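Local coordinates for protein BsaWI endonuclease (Geobacillus stearothermophilus, PDB 4ZSF) that is a restriction endonuclease of the PD-(D/E)XK nuclease class that binds DNA and probably cleaves it with the help of metal ions, at residues 32-35 with 36-40; 55-58 with 59-63; 98-101 with 102-105. All coordinates share one frame; numbering follows the deposited sequence.

Contact 1 (32-35 with 36-40); sequences AIRD and TMISA
T36 reaches back one turn of helix 25-43 to the carbonyl of A32 and takes hold of it twice. Its hydroxyl OG1 donates to A32 O at 2.6 Å, while its backbone N makes the ordinary helical bond to the same oxygen at 3.0 Å. The side chain is turned for this: OG1 lies beside the backbone N and anti to the carbonyl carbon (chi1 -61°), which folds the hydroxyl down toward the preceding turn. A32 O thus accepts from two donors, the N-H above the carbonyl plane and OG1 tilted 19° from it.

This is the tight part of the contact, buried against T10 and Y11 of helix 3-22. I33 and M37 both touch W53 of helix 49-65 and also reach the second subunit. The next turn is bound through its backbone, with M37 N to I33 O at 3.0 Å, I38 N to R34 O at 3.0 Å and S39 N to D35 O at 2.9 Å.

The side chains of R34 and I38 come no closer than CG to CD1 at 4.5 Å, but M94 of the second subunit covers both, and R34 forms a salt bridge with E93 of that subunit. The looser side is that of the partly exposed D35 and S39, whose polar ends turn to K31, in a salt bridge, and to Y6, in a hydrogen bond. A threonine hydroxyl placed within a three-helix packing is thus satisfied by its own helix, so that a polar side chain can be buried while its methyl serves the apolar interface.

Contact 2 (55-58 with 59-63); sequences AVYS and AHMDR
M61 lays its CG over one face of the Y57 ring, four residues earlier on helix 49-65. The carbon stands 3.6 Å from the ring centroid of Y57 and 15° off the ring normal, a CH-pi contact. The sulfur follows at a slant: M61 SD lies 4.5 Å from the centroid of Y57, a Met-aromatic contact approached obliquely, and the methyl CE ends 3.9 Å from Y57 OH.

Two side-chain conformations make this possible. The tyrosine holds its CG anti to the backbone N and beside the carbonyl carbon (chi1 165°), which places the ring where M61 CG can lie on its face. The methionine instead keeps CG beside its own N (chi1 -63°); further bends at chi2 and chi3 carry SD and CE obliquely past the rim toward the hydroxyl end. Beneath the pair, M61 N donates to Y57 O at 2.7 Å, a nearly straight bond that fixes the spacing of the two residues.

H60 turns its imidazole another way, hydrogen-bonding Y11 through ND1 and S82 of the second subunit through NE2. Replacing Y57 by an alanine would probably leave M61 CG without the ring face it lies over, SD without its aromatic neighbour and W83 of the second subunit without its edge-to-face partner. With I73 and I77 also against the ring, the chemistry implies an aromatic surface shared by apolar, sulfur-bearing and aromatic neighbours, joining helix 49-65 to helix 70-103 of its own chain and to the partner subunit.

Contact 3 (98-101 with 102-105); sequences LGNS and SLEE
L103 folds its side chain back over the carbonyl of G99 near the C-terminal end of helix 70-103. Among the backbone hydrogen bonds, L103 N to G99 O is the shortest at 2.9 Å, and S102 N adds a weak bond to the same oxygen. E104 N reaches N100 O at a longer 3.3 Å; residues 104-105 are in 3-10 conformation.

The serines supply the side-chain bonding. S101 OG sits between its backbone N and carbonyl carbon (chi1 64°), a rotation that aims the hydroxyl back along the helix to donate to L98 O at 2.8 Å.

Water takes up the same work at two points. One molecule donates to L98 O and hydrogen-bonds S102 OG at 2.8 Å, so the L98 carbonyl is gripped by both a hydroxyl and a water. A second receives the N-H of E105 at 2.9 Å and donates to S101 O, bridging S101 and E105, four positions apart, where the direct helical bond has given way to solvent.

Within the contact the leucine makes van der Waals contacts with polar oxygens: L103 CG rests 3.2 Å from G99 O, and L103 CD1 comes 4.0 Å from N100 OD1. The glycine leaves this side of the helix without a side chain where L103 CD1 approaches.

Around the contact, N100 OD1 accepts from the backbone N of I110, tying the helix to strand 108-112. The apolar packing of L103 is with that strand, at M108 and I110, and with V246 and A249 of helix 243-258, while L98 packs on I240 and L242.

Contacts 1 and 2 are neighbours on consecutive helices, their centres 12 Å apart; T36 CG2 meets V56 CG2 at 3.9 Å, and I33 packs on V56 as well. Contact 3 lies on the other side of the chain's centre, its centre about 59 Å from that of contact 1 and about 51 Å from that of contact 2. Across the dimer, L98 of contact 3 packs on I38 of the second subunit, the residue that belongs to contact 1 in that copy. At their nearest atoms contacts 1, 2 and 3 come within about 8, 5 and 15 Å of the bound DNA. The L98 side chain is about 8 Å from that of D239, a calcium-binding residue of this protein, although no ion is bound to it in this chain.

Contact 1 (32-35 with 36-40)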
ATOM      1  N   ALA A  32      23.965  -9.234   4.527  1.00 15.41           N
ATOM      2  CA  ALA A  32      24.654  -8.061   5.101  1.00 16.88           C
ATOM      3  C   ALA A  32      23.744  -7.320   6.095  1.00 18.88           C
ATOM      4  O   ALA A  32      24.212  -6.855   7.144  1.00 20.10           O
ATOM      5  CB  ALA A  32      25.089  -7.090   3.937  1.00 17.28           C
ATOM      6  N   ILE A  33      22.451  -7.199   5.777  1.00 16.25           N
ATOM      7  CA  ILE A  33      21.558  -6.515   6.710  1.00 15.66           C
ATOM      8  C   ILE A  33      21.426  -7.291   8.032  1.00 19.04           C
ATOM      9  O   ILE A  33      21.616  -6.743   9.140  1.00 19.38           O
ATOM     10  CB  ILE A  33      20.188  -6.294   6.087  1.00 17.43           C
ATOM     11  CG1 ILE A  33      20.314  -5.245   4.985  1.00 16.96           C
ATOM     12  CG2 ILE A  33      19.152  -5.747   7.139  1.00 19.06           C
ATOM     13  CD1 ILE A  33      19.021  -5.282   4.014  1.00 17.24           C
ATOM     14  N   ARG A  34      21.129  -8.573   7.898  1.00 15.74           N
ATOM     15  CA  ARG A  34      20.898  -9.451   9.056  1.00 18.63           C
ATOM     16  C   ARG A  34      22.150  -9.535   9.911  1.00 20.57           C
ATOM     17  O   ARG A  34      22.122  -9.392  11.150  1.00 18.25           O
ATOM     18  CB  ARG A  34      20.486 -10.824   8.458  1.00 24.24           C
ATOM     19  CG  ARG A  34      20.143 -11.985   9.275  1.00 35.03           C
ATOM     20  CD  ARG A  34      19.493 -12.977   8.231  1.00 36.36           C
ATOM     21  NE  ARG A  34      20.493 -13.675   7.419  1.00 36.39           N
ATOM     22  CZ  ARG A  34      20.486 -13.874   6.084  1.00 31.85           C
ATOM     23  NH1 ARG A  34      19.542 -13.408   5.265  1.00 31.08           N
ATOM     24  NH2 ARG A  34      21.500 -14.555   5.557  1.00 32.87           N
ATOM     25  N   ASP A  35      23.275  -9.791   9.252  1.00 17.22           N
ATOM     26  CA  ASP A  35      24.501 -10.051  10.041  1.00 19.64           C
ATOM     27  C   ASP A  35      25.106  -8.779  10.596  1.00 21.27           C
ATOM     28  O   ASP A  35      25.755  -8.792  11.661  1.00 20.20           O
ATOM     29  CB  ASP A  35      25.525 -10.798   9.165  1.00 19.85           C
ATOM     30  CG  ASP A  35      25.157 -12.286   8.952  1.00 26.53           C
ATOM     31  OD1 ASP A  35      24.074 -12.788   9.406  1.00 29.24           O
ATOM     32  OD2 ASP A  35      25.960 -12.930   8.245  1.00 32.81           O
ATOM     33  N   THR A  36      24.871  -7.650   9.930  1.00 17.99           N
ATOM     34  CA  THR A  36      25.373  -6.389  10.488  1.00 17.97           C
ATOM     35  C   THR A  36      24.514  -6.048  11.710  1.00 18.64           C
ATOM     36  O   THR A  36      25.068  -5.597  12.710  1.00 19.58           O
ATOM     37  CB  THR A  36      25.342  -5.250   9.466  1.00 19.06           C
ATOM     38  OG1 THR A  36      26.196  -5.634   8.368  1.00 19.94           O
ATOM     39  CG2 THR A  36      25.884  -3.914  10.096  1.00 18.46           C
ATOM     40  N   MET A  37      23.186  -6.217  11.612  1.00 17.61           N
ATOM     41  CA  MET A  37      22.287  -5.941  12.767  1.00 19.23           C
ATOM     42  C   MET A  37      22.751  -6.806  13.976  1.00 18.89           C
ATOM     43  O   MET A  37      22.941  -6.327  15.107  1.00 19.59           O
ATOM     44  CB  MET A  37      20.828  -6.233  12.393  1.00 18.50           C
ATOM     45  CG  MET A  37      19.828  -5.959  13.536  1.00 21.58           C
ATOM     46  SD  MET A  37      19.833  -4.214  14.083  1.00 25.21           S
ATOM     47  CE  MET A  37      18.180  -4.224  14.795  1.00 24.60           C
ATOM     48  N   ILE A  38      22.952  -8.088  13.729  1.00 16.94           N
ATOM     49  CA  ILE A  38      23.322  -8.999  14.836  1.00 19.26           C
ATOM     50  C   ILE A  38      24.680  -8.597  15.421  1.00 20.77           C
ATOM     51  O   ILE A  38      24.805  -8.475  16.642  1.00 23.05           O
ATOM     52  CB  ILE A  38      23.346 -10.470  14.356  1.00 19.74           C
ATOM     53  CG1 ILE A  38      21.923 -10.948  14.077  1.00 18.87           C
ATOM     54  CG2 ILE A  38      24.066 -11.416  15.448  1.00 26.31           C
ATOM     55  CD1 ILE A  38      21.900 -12.317  13.357  1.00 20.42           C
ATOM     56  N   SER A  39      25.662  -8.366  14.551  0.53 21.32           N
ATOM     57  CA  SER A  39      27.041  -8.056  14.951  0.53 22.15           C
ATOM     58  C   SER A  39      27.119  -6.771  15.743  0.53 23.43           C
ATOM     59  O   SER A  39      27.811  -6.684  16.783  0.53 25.46           O
ATOM     60  CB  SER A  39      27.936  -7.952  13.711  0.53 23.01           C
ATOM     61  OG  SER A  39      29.297  -8.030  14.098  0.53 27.02           O
ATOM     62  N   ALA A  40      26.391  -5.770  15.272  1.00 20.87           N
ATOM     63  CA  ALA A  40      26.386  -4.451  15.917  1.00 23.40           C
ATOM     64  C   ALA A  40      25.668  -4.500  17.230  1.00 25.48           C
ATOM     65  O   ALA A  40      26.069  -3.785  18.171  1.00 28.07           O
ATOM     66  CB  ALA A  40      25.710  -3.394  15.002  1.00 20.02           C
TER

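Contact 2 (55-58 with 59-63)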
ATOM      1  N   ALA A  55      21.245   2.792  11.111  1.00 19.36           N
ATOM      2  CA  ALA A  55      22.591   2.882  10.551  1.00 20.78           C
ATOM      3  C   ALA A  55      22.776   1.848   9.415  1.00 21.36           C
ATOM      4  O   ALA A  55      23.406   2.123   8.400  1.00 21.76           O
ATOM      5  CB  ALA A  55      23.620   2.653  11.686  1.00 22.88           C
ATOM      6  N   VAL A  56      22.160   0.691   9.585  1.00 18.72           N
ATOM      7  CA  VAL A  56      22.175  -0.342   8.529  1.00 19.36           C
ATOM      8  C   VAL A  56      21.421   0.166   7.286  1.00 19.73           C
ATOM      9  O   VAL A  56      21.817   0.006   6.134  1.00 20.12           O
ATOM     10  CB  VAL A  56      21.501  -1.625   9.047  1.00 16.92           C
ATOM     11  CG1 VAL A  56      21.399  -2.664   7.910  1.00 18.82           C
ATOM     12  CG2 VAL A  56      22.404  -2.203  10.204  1.00 20.25           C
ATOM     13  N   TYR A  57      20.295   0.772   7.557  1.00 17.60           N
ATOM     14  CA  TYR A  57      19.526   1.456   6.451  1.00 18.61           C
ATOM     15  C   TYR A  57      20.411   2.452   5.699  1.00 19.12           C
ATOM     16  O   TYR A  57      20.424   2.479   4.453  1.00 20.12           O
ATOM     17  CB  TYR A  57      18.358   2.159   7.061  1.00 19.56           C
ATOM     18  CG  TYR A  57      17.658   3.180   6.190  1.00 19.97           C
ATOM     19  CD1 TYR A  57      16.767   2.754   5.200  1.00 17.28           C
ATOM     20  CD2 TYR A  57      17.874   4.550   6.372  1.00 21.68           C
ATOM     21  CE1 TYR A  57      16.005   3.742   4.424  1.00 18.63           C
ATOM     22  CE2 TYR A  57      17.165   5.547   5.585  1.00 21.93           C
ATOM     23  CZ  TYR A  57      16.237   5.111   4.646  1.00 21.81           C
ATOM     24  OH  TYR A  57      15.548   6.106   3.946  1.00 21.77           O
ATOM     25  N   SER A  58      21.126   3.278   6.452  0.57 18.82           N
ATOM     26  CA  SER A  58      22.030   4.266   5.877  0.57 20.41           C
ATOM     27  C   SER A  58      23.039   3.583   4.960  0.57 21.16           C
ATOM     28  O   SER A  58      23.307   4.068   3.866  0.57 21.41           O
ATOM     29  CB  SER A  58      22.776   5.040   6.971  0.57 24.15           C
ATOM     30  OG  SER A  58      23.601   6.046   6.400  0.57 24.23           O
ATOM     31  N   ALA A  59      23.589   2.448   5.408  1.00 20.45           N
ATOM     32  CA  ALA A  59      24.634   1.754   4.647  1.00 20.37           C
ATOM     33  C   ALA A  59      24.021   1.191   3.382  1.00 20.94           C
ATOM     34  O   ALA A  59      24.606   1.287   2.291  1.00 21.26           O
ATOM     35  CB  ALA A  59      25.277   0.625   5.498  1.00 23.01           C
ATOM     36  N   HIS A  60      22.842   0.628   3.519  1.00 18.14           N
ATOM     37  CA  HIS A  60      22.209  -0.007   2.362  1.00 19.95           C
ATOM     38  C   HIS A  60      21.829   1.082   1.362  1.00 20.22           C
ATOM     39  O   HIS A  60      22.063   0.954   0.158  1.00 18.53           O
ATOM     40  CB  HIS A  60      20.948  -0.809   2.760  1.00 17.06           C
ATOM     41  CG  HIS A  60      20.248  -1.446   1.587  1.00 19.98           C
ATOM     42  ND1 HIS A  60      20.734  -2.580   0.953  1.00 24.76           N
ATOM     43  CD2 HIS A  60      19.108  -1.099   0.929  1.00 21.57           C
ATOM     44  CE1 HIS A  60      19.904  -2.921  -0.023  1.00 25.99           C
ATOM     45  NE2 HIS A  60      18.900  -2.051  -0.052  1.00 21.32           N
ATOM     46  N   MET A  61      21.223   2.151   1.868  1.00 18.51           N
ATOM     47  CA  MET A  61      20.903   3.269   0.946  1.00 22.12           C
ATOM     48  C   MET A  61      22.137   3.859   0.215  1.00 22.48           C
ATOM     49  O   MET A  61      22.042   4.191  -0.967  1.00 24.93           O
ATOM     50  CB  MET A  61      20.187   4.401   1.702  1.00 23.52           C
ATOM     51  CG  MET A  61      18.849   4.032   2.307  1.00 18.02           C
ATOM     52  SD  MET A  61      17.617   3.699   1.010  1.00 22.27           S
ATOM     53  CE  MET A  61      17.276   5.404   0.472  1.00 20.16           C
ATOM     54  N   ASP A  62      23.276   3.992   0.916  1.00 20.45           N
ATOM     55  CA  ASP A  62      24.510   4.497   0.316  1.00 23.24           C
ATOM     56  C   ASP A  62      24.970   3.557  -0.799  1.00 23.47           C
ATOM     57  O   ASP A  62      25.379   4.021  -1.874  1.00 25.95           O
ATOM     58  CB  ASP A  62      25.631   4.651   1.360  1.00 25.33           C
ATOM     59  CG  ASP A  62      26.852   5.404   0.812  1.00 37.99           C
ATOM     60  OD1 ASP A  62      26.775   6.073  -0.247  1.00 35.34           O
ATOM     61  OD2 ASP A  62      27.897   5.334   1.473  1.00 44.36           O
ATOM     62  N   ARG A  63      24.976   2.251  -0.536  1.00 22.87           N
ATOM     63  CA  ARG A  63      25.430   1.307  -1.554  1.00 24.98           C
ATOM     64  C   ARG A  63      24.545   1.363  -2.818  1.00 26.29           C
ATOM     65  O   ARG A  63      25.043   1.404  -3.946  1.00 25.91           O
ATOM     66  CB  ARG A  63      25.473  -0.125  -1.043  1.00 25.02           C
ATOM     67  CG  ARG A  63      26.143  -1.059  -2.109  1.00 23.74           C
ATOM     68  CD  ARG A  63      26.211  -2.459  -1.582  1.00 24.68           C
ATOM     69  NE  ARG A  63      24.880  -3.057  -1.456  1.00 24.20           N
ATOM     70  CZ  ARG A  63      24.123  -3.517  -2.454  1.00 25.56           C
ATOM     71  NH1 ARG A  63      24.553  -3.496  -3.713  1.00 29.17           N
ATOM     72  NH2 ARG A  63      22.916  -4.028  -2.178  1.00 27.47           N
TER

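Contact 3 (98-101 with 102-105)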
ATOM      1  N   LEU A  98     -11.919  20.391 -16.202  1.00 20.92           N
ATOM      2  CA  LEU A  98     -11.955  20.292 -17.656  1.00 21.68           C
ATOM      3  C   LEU A  98     -13.297  19.775 -18.110  1.00 24.35           C
ATOM      4  O   LEU A  98     -13.943  20.390 -18.982  1.00 27.84           O
ATOM      5  CB  LEU A  98     -10.845  19.385 -18.180  1.00 22.08           C
ATOM      6  CG  LEU A  98      -9.433  19.995 -18.032  1.00 24.79           C
ATOM      7  CD1 LEU A  98      -8.423  18.879 -18.381  1.00 24.61           C
ATOM      8  CD2 LEU A  98      -9.187  21.260 -18.880  1.00 25.28           C
ATOM      9  N   GLY A  99     -13.744  18.693 -17.505  1.00 20.60           N
ATOM     10  CA  GLY A  99     -15.012  18.073 -17.869  1.00 25.73           C
ATOM     11  C   GLY A  99     -16.207  18.974 -17.620  1.00 25.51           C
ATOM     12  O   GLY A  99     -17.114  19.083 -18.468  1.00 20.88           O
ATOM     13  N   ASN A 100     -16.201  19.686 -16.492  1.00 23.37           N
ATOM     14  CA  ASN A 100     -17.400  20.441 -16.151  1.00 23.69           C
ATOM     15  C   ASN A 100     -17.626  21.640 -17.050  1.00 25.51           C
ATOM     16  O   ASN A 100     -18.747  21.976 -17.303  1.00 29.55           O
ATOM     17  CB  ASN A 100     -17.370  20.863 -14.690  1.00 20.45           C
ATOM     18  CG  ASN A 100     -17.836  19.731 -13.806  1.00 23.22           C
ATOM     19  OD1 ASN A 100     -18.277  18.714 -14.321  1.00 23.88           O
ATOM     20  ND2 ASN A 100     -17.679  19.861 -12.503  1.00 24.83           N
ATOM     21  N   SER A 101     -16.577  22.194 -17.610  1.00 25.40           N
ATOM     22  CA  SER A 101     -16.787  23.300 -18.528  1.00 31.72           C
ATOM     23  C   SER A 101     -17.522  22.823 -19.772  1.00 29.96           C
ATOM     24  O   SER A 101     -18.214  23.587 -20.408  1.00 30.89           O
ATOM     25  CB  SER A 101     -15.455  23.942 -18.942  1.00 38.96           C
ATOM     26  OG  SER A 101     -14.682  22.975 -19.660  1.00 41.06           O
ATOM     27  N   SER A 102     -17.323  21.589 -20.168  1.00 26.39           N
ATOM     28  CA  SER A 102     -18.040  21.064 -21.326  1.00 27.01           C
ATOM     29  C   SER A 102     -19.374  20.427 -21.029  1.00 27.20           C
ATOM     30  O   SER A 102     -20.223  20.388 -21.905  1.00 29.05           O
ATOM     31  CB  SER A 102     -17.169  20.004 -22.043  1.00 32.21           C
ATOM     32  OG  SER A 102     -16.170  20.630 -22.808  1.00 38.47           O
ATOM     33  N   LEU A 103     -19.513  19.775 -19.869  1.00 21.33           N
ATOM     34  CA  LEU A 103     -20.680  18.972 -19.587  1.00 22.32           C
ATOM     35  C   LEU A 103     -21.887  19.833 -19.174  1.00 22.86           C
ATOM     36  O   LEU A 103     -23.043  19.391 -19.280  1.00 25.62           O
ATOM     37  CB  LEU A 103     -20.370  17.956 -18.456  1.00 22.03           C
ATOM     38  CG  LEU A 103     -19.400  16.828 -18.792  1.00 20.31           C
ATOM     39  CD1 LEU A 103     -18.900  16.230 -17.425  1.00 19.55           C
ATOM     40  CD2 LEU A 103     -20.121  15.742 -19.591  1.00 19.30           C
ATOM     41  N   GLU A 104     -21.585  21.026 -18.674  1.00 25.85           N
ATOM     42  CA  GLU A 104     -22.557  21.943 -18.114  1.00 31.25           C
ATOM     43  C   GLU A 104     -23.679  22.186 -19.124  1.00 30.44           C
ATOM     44  O   GLU A 104     -24.843  22.172 -18.750  1.00 31.51           O
ATOM     45  CB  GLU A 104     -21.888  23.264 -17.730  1.00 40.06           C
ATOM     46  CG  GLU A 104     -22.811  24.227 -16.966  1.00 51.16           C
ATOM     47  CD  GLU A 104     -22.080  25.499 -16.492  1.00 60.51           C
ATOM     48  OE1 GLU A 104     -21.449  26.188 -17.330  1.00 62.77           O
ATOM     49  OE2 GLU A 104     -22.113  25.794 -15.274  1.00 64.16           O
ATOM     50  N   GLU A 105     -23.350  22.338 -20.401  1.00 33.24           N
ATOM     51  CA  GLU A 105     -24.414  22.682 -21.371  1.00 36.22           C
ATOM     52  C   GLU A 105     -25.388  21.525 -21.628  1.00 32.94           C
ATOM     53  O   GLU A 105     -26.471  21.715 -22.187  1.00 32.00           O
ATOM     54  CB  GLU A 105     -23.813  23.179 -22.677  1.00 41.99           C
ATOM     55  CG  GLU A 105     -23.171  22.163 -23.544  1.00 46.69           C
ATOM     56  CD  GLU A 105     -23.132  22.612 -25.019  1.00 54.93           C
ATOM     57  OE1 GLU A 105     -24.204  22.929 -25.590  1.00 59.49           O
ATOM     58  OE2 GLU A 105     -22.031  22.640 -25.610  1.00 54.00           O
TER
HETATM   59  O   HOH W   1     -13.979  19.276 -21.805  1.00 43.99           O
HETATM   60  O   HOH W   2     -20.831  23.565 -21.148  1.00 43.19           O